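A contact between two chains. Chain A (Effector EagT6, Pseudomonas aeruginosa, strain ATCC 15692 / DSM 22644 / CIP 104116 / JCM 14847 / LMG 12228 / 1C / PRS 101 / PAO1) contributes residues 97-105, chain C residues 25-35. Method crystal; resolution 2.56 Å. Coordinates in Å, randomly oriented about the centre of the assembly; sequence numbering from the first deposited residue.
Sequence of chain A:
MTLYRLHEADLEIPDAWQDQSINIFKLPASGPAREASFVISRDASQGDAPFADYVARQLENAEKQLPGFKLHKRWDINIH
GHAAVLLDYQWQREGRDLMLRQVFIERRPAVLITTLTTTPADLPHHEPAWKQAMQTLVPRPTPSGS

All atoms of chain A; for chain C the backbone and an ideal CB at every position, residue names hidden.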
# COMPACT_ATOMS: atom_id res chain seq x y z
N ASP A 97 -0.67 6.34 -23.60
CA ASP A 97 0.00 5.05 -23.69
C ASP A 97 0.96 4.89 -22.52
O ASP A 97 1.86 5.71 -22.32
CB ASP A 97 0.74 4.93 -25.02
CG ASP A 97 -0.10 4.25 -26.09
OD1 ASP A 97 -1.04 3.51 -25.73
OD2 ASP A 97 0.18 4.45 -27.29
N LEU A 98 0.76 3.83 -21.74
CA LEU A 98 1.60 3.51 -20.60
C LEU A 98 2.45 2.29 -20.93
O LEU A 98 1.93 1.29 -21.45
CB LEU A 98 0.76 3.24 -19.36
CG LEU A 98 -0.10 4.37 -18.79
CD1 LEU A 98 -1.08 3.80 -17.77
CD2 LEU A 98 0.76 5.44 -18.17
N MET A 99 3.74 2.36 -20.63
CA MET A 99 4.67 1.25 -20.82
C MET A 99 4.98 0.65 -19.45
O MET A 99 5.45 1.36 -18.56
CB MET A 99 5.94 1.71 -21.52
CG MET A 99 6.80 0.57 -22.07
SD MET A 99 5.87 -0.68 -23.00
CE MET A 99 7.18 -1.79 -23.51
N LEU A 100 4.75 -0.65 -19.31
CA LEU A 100 4.90 -1.33 -18.03
C LEU A 100 6.06 -2.32 -18.07
O LEU A 100 6.32 -2.94 -19.10
CB LEU A 100 3.61 -2.08 -17.65
CG LEU A 100 2.76 -1.35 -16.61
CD1 LEU A 100 2.11 -0.12 -17.23
CD2 LEU A 100 1.72 -2.28 -16.01
N ARG A 101 6.73 -2.46 -16.93
CA ARG A 101 7.77 -3.46 -16.72
C ARG A 101 7.49 -4.14 -15.39
O ARG A 101 7.72 -3.54 -14.33
CB ARG A 101 9.16 -2.82 -16.74
CG ARG A 101 10.28 -3.82 -16.63
CD ARG A 101 11.56 -3.26 -17.23
NE ARG A 101 11.82 -3.78 -18.56
CZ ARG A 101 12.93 -3.55 -19.24
NH1 ARG A 101 13.89 -2.80 -18.71
NH2 ARG A 101 13.10 -4.06 -20.45
N GLN A 102 7.00 -5.38 -15.44
CA GLN A 102 6.45 -6.06 -14.27
C GLN A 102 7.21 -7.36 -14.03
O GLN A 102 7.40 -8.15 -14.96
CB GLN A 102 4.96 -6.34 -14.48
CG GLN A 102 4.14 -6.51 -13.22
CD GLN A 102 2.64 -6.39 -13.46
OE1 GLN A 102 2.11 -6.92 -14.44
NE2 GLN A 102 1.95 -5.68 -12.57
N VAL A 103 7.64 -7.57 -12.78
CA VAL A 103 8.39 -8.77 -12.42
C VAL A 103 7.58 -9.57 -11.41
O VAL A 103 7.09 -9.02 -10.42
CB VAL A 103 9.78 -8.42 -11.83
CG1 VAL A 103 10.56 -9.71 -11.55
CG2 VAL A 103 10.56 -7.52 -12.77
N PHE A 104 7.46 -10.88 -11.66
CA PHE A 104 6.80 -11.80 -10.75
C PHE A 104 7.86 -12.71 -10.14
O PHE A 104 8.54 -13.44 -10.86
CB PHE A 104 5.74 -12.63 -11.49
CG PHE A 104 4.60 -11.81 -12.02
CD1 PHE A 104 4.80 -10.91 -13.05
CD2 PHE A 104 3.33 -11.94 -11.49
CE1 PHE A 104 3.76 -10.15 -13.54
CE2 PHE A 104 2.28 -11.19 -11.97
CZ PHE A 104 2.50 -10.29 -13.00
N ILE A 105 8.01 -12.65 -8.82
CA ILE A 105 9.05 -13.38 -8.10
C ILE A 105 8.35 -14.43 -7.25
O ILE A 105 7.62 -14.10 -6.31
CB ILE A 105 9.91 -12.45 -7.24
CG1 ILE A 105 10.48 -11.32 -8.09
CG2 ILE A 105 11.02 -13.23 -6.56
CD1 ILE A 105 11.10 -10.20 -7.28
N UNK C 25 -3.15 -10.34 -9.63
CA UNK C 25 -1.90 -9.71 -9.26
C UNK C 25 -1.42 -8.69 -10.26
O UNK C 25 -1.28 -7.51 -9.93
CB UNK C 25 -0.82 -10.78 -9.07
N UNK C 26 -1.16 -9.13 -11.50
CA UNK C 26 -0.60 -8.24 -12.50
C UNK C 26 -1.46 -6.99 -12.68
O UNK C 26 -0.94 -5.88 -12.86
CB UNK C 26 -0.45 -8.98 -13.83
N UNK C 27 -2.79 -7.15 -12.63
CA UNK C 27 -3.68 -6.03 -12.89
C UNK C 27 -3.66 -5.03 -11.73
O UNK C 27 -3.56 -3.82 -11.94
CB UNK C 27 -5.10 -6.53 -13.13
N UNK C 28 -3.74 -5.53 -10.50
CA UNK C 28 -3.72 -4.63 -9.35
C UNK C 28 -2.45 -3.78 -9.34
O UNK C 28 -2.50 -2.57 -9.11
CB UNK C 28 -3.83 -5.43 -8.05
N UNK C 29 -1.30 -4.41 -9.59
CA UNK C 29 -0.06 -3.65 -9.67
C UNK C 29 -0.11 -2.61 -10.77
O UNK C 29 0.36 -1.48 -10.59
CB UNK C 29 1.13 -4.59 -9.90
N UNK C 30 -0.68 -2.97 -11.92
CA UNK C 30 -0.76 -2.03 -13.04
C UNK C 30 -1.70 -0.88 -12.73
O UNK C 30 -1.41 0.27 -13.07
CB UNK C 30 -1.22 -2.75 -14.31
N UNK C 31 -2.84 -1.17 -12.11
CA UNK C 31 -3.78 -0.10 -11.77
C UNK C 31 -3.19 0.84 -10.72
O UNK C 31 -3.32 2.06 -10.84
CB UNK C 31 -5.10 -0.69 -11.26
N UNK C 32 -2.54 0.28 -9.69
CA UNK C 32 -1.89 1.13 -8.70
C UNK C 32 -0.80 1.97 -9.35
O UNK C 32 -0.59 3.13 -9.01
CB UNK C 32 -1.30 0.29 -7.57
N UNK C 33 -0.08 1.38 -10.31
CA UNK C 33 1.02 2.10 -10.94
C UNK C 33 0.55 3.28 -11.77
O UNK C 33 1.24 4.31 -11.83
CB UNK C 33 1.83 1.15 -11.82
N UNK C 34 -0.61 3.16 -12.41
CA UNK C 34 -1.14 4.27 -13.18
C UNK C 34 -1.63 5.38 -12.27
O UNK C 34 -1.41 6.57 -12.55
CB UNK C 34 -2.27 3.80 -14.09
N UNK C 35 -2.31 5.02 -11.18
CA UNK C 35 -2.88 6.03 -10.29
C UNK C 35 -1.81 6.98 -9.76
O UNK C 35 -2.06 8.19 -9.61
CB UNK C 35 -3.60 5.36 -9.12

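The strand of chain A, residues 97-105, offers every second side chain to a helix running against it at 139°, so Leu98(A), Leu100(A), Gln102(A) and Phe104(A) set the terms along one helical face.

Position 25 points its CA-to-CB bond toward the strand, with an ideal CB 4.3 Å from Phe104(A) CE2. That leaves room for a CB, and glycine or another small residue would suit; the deposited one is Gly25(C), which adds almost nothing to the contact.

Position 26 is sideways, yet tightly framed: its ideal CB lies 3.3 Å from Phe104(A) CZ and 3.3 Å from Gln102(A) OE1. A methyl already fills the space, so alanine or glycine fits best. Ala26(C) is found, its CB meeting the edge of the Phe104(A) ring, near the ring plane. Its carbonyl also takes part: Gln102(A) NE2 donates a hydrogen bond to Ala26(C) O at 2.9 Å and 163°. Ala26(C) O also accepts the helical bond from the backbone N of position 30, at 3.1 Å, so the glutamine joins a turn without breaking it.

Position 27 points away and 28 sideways, neither with an atom of the strand within 5.5 Å of its ideal CB. The strand sets no preference among helix-compatible residues; they are Val27(C) and Ala28(C).

Position 29 points toward the strand, and its ideal CB would stand 3.0 Å from Gln102(A) NE2, too tight for a carbon. Its phi/psi of -60/-41 is ordinary helix, so the steric limit, not the backbone, argues for glycine. Gly29(C) is there, its CA 4.1 Å from Gln102(A) NE2, leaving the amide space to reach the carbonyl of Ala26(C).

Position 30 is sideways, with an ideal CB 3.4 Å from Leu100(A) CD2. An apolar neighbour at that range calls for something small, and alanine answers well. Ala30(C) fills it.

Positions 31 and 32 have no strand atoms near their CB atoms, 31 pointing away, so the strand leaves the choice free: Leu31(C) and Ile32(C).

Position 33 points toward the strand but has more room there, 5.4 Å from its ideal CB to Leu100(A) CD2. The strand would admit a small side chain; the closer neighbour is the helix's own Gly29(C) O, 3.2 Å from that CB. Gly33(C) is deposited.

Position 34, sideways, places its ideal CB 3.9 Å from Leu98(A) CD1, a comfortable apolar distance suited to alanine or another small residue. Ala34(C) makes this contact. Position 35 is out of reach and unconstrained by the strand; it is Ala35(C).

Chain C, residues 25-35: GAVAGALIGAA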
# COMPACT_ATOMS: atom_id res chain seq x y z
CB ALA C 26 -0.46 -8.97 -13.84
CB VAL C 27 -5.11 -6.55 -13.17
CG1 VAL C 27 -6.06 -5.39 -13.42
CG2 VAL C 27 -5.09 -7.52 -14.35
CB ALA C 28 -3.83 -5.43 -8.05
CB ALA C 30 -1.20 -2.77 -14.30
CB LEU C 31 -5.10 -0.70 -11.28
CG LEU C 31 -5.81 -1.61 -12.29
CD1 LEU C 31 -7.19 -2.03 -11.78
CD2 LEU C 31 -5.93 -0.94 -13.65
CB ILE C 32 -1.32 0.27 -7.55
CG1 ILE C 32 -2.46 -0.36 -6.74
CG2 ILE C 32 -0.41 1.10 -6.67
CD1 ILE C 32 -2.01 -1.53 -5.86
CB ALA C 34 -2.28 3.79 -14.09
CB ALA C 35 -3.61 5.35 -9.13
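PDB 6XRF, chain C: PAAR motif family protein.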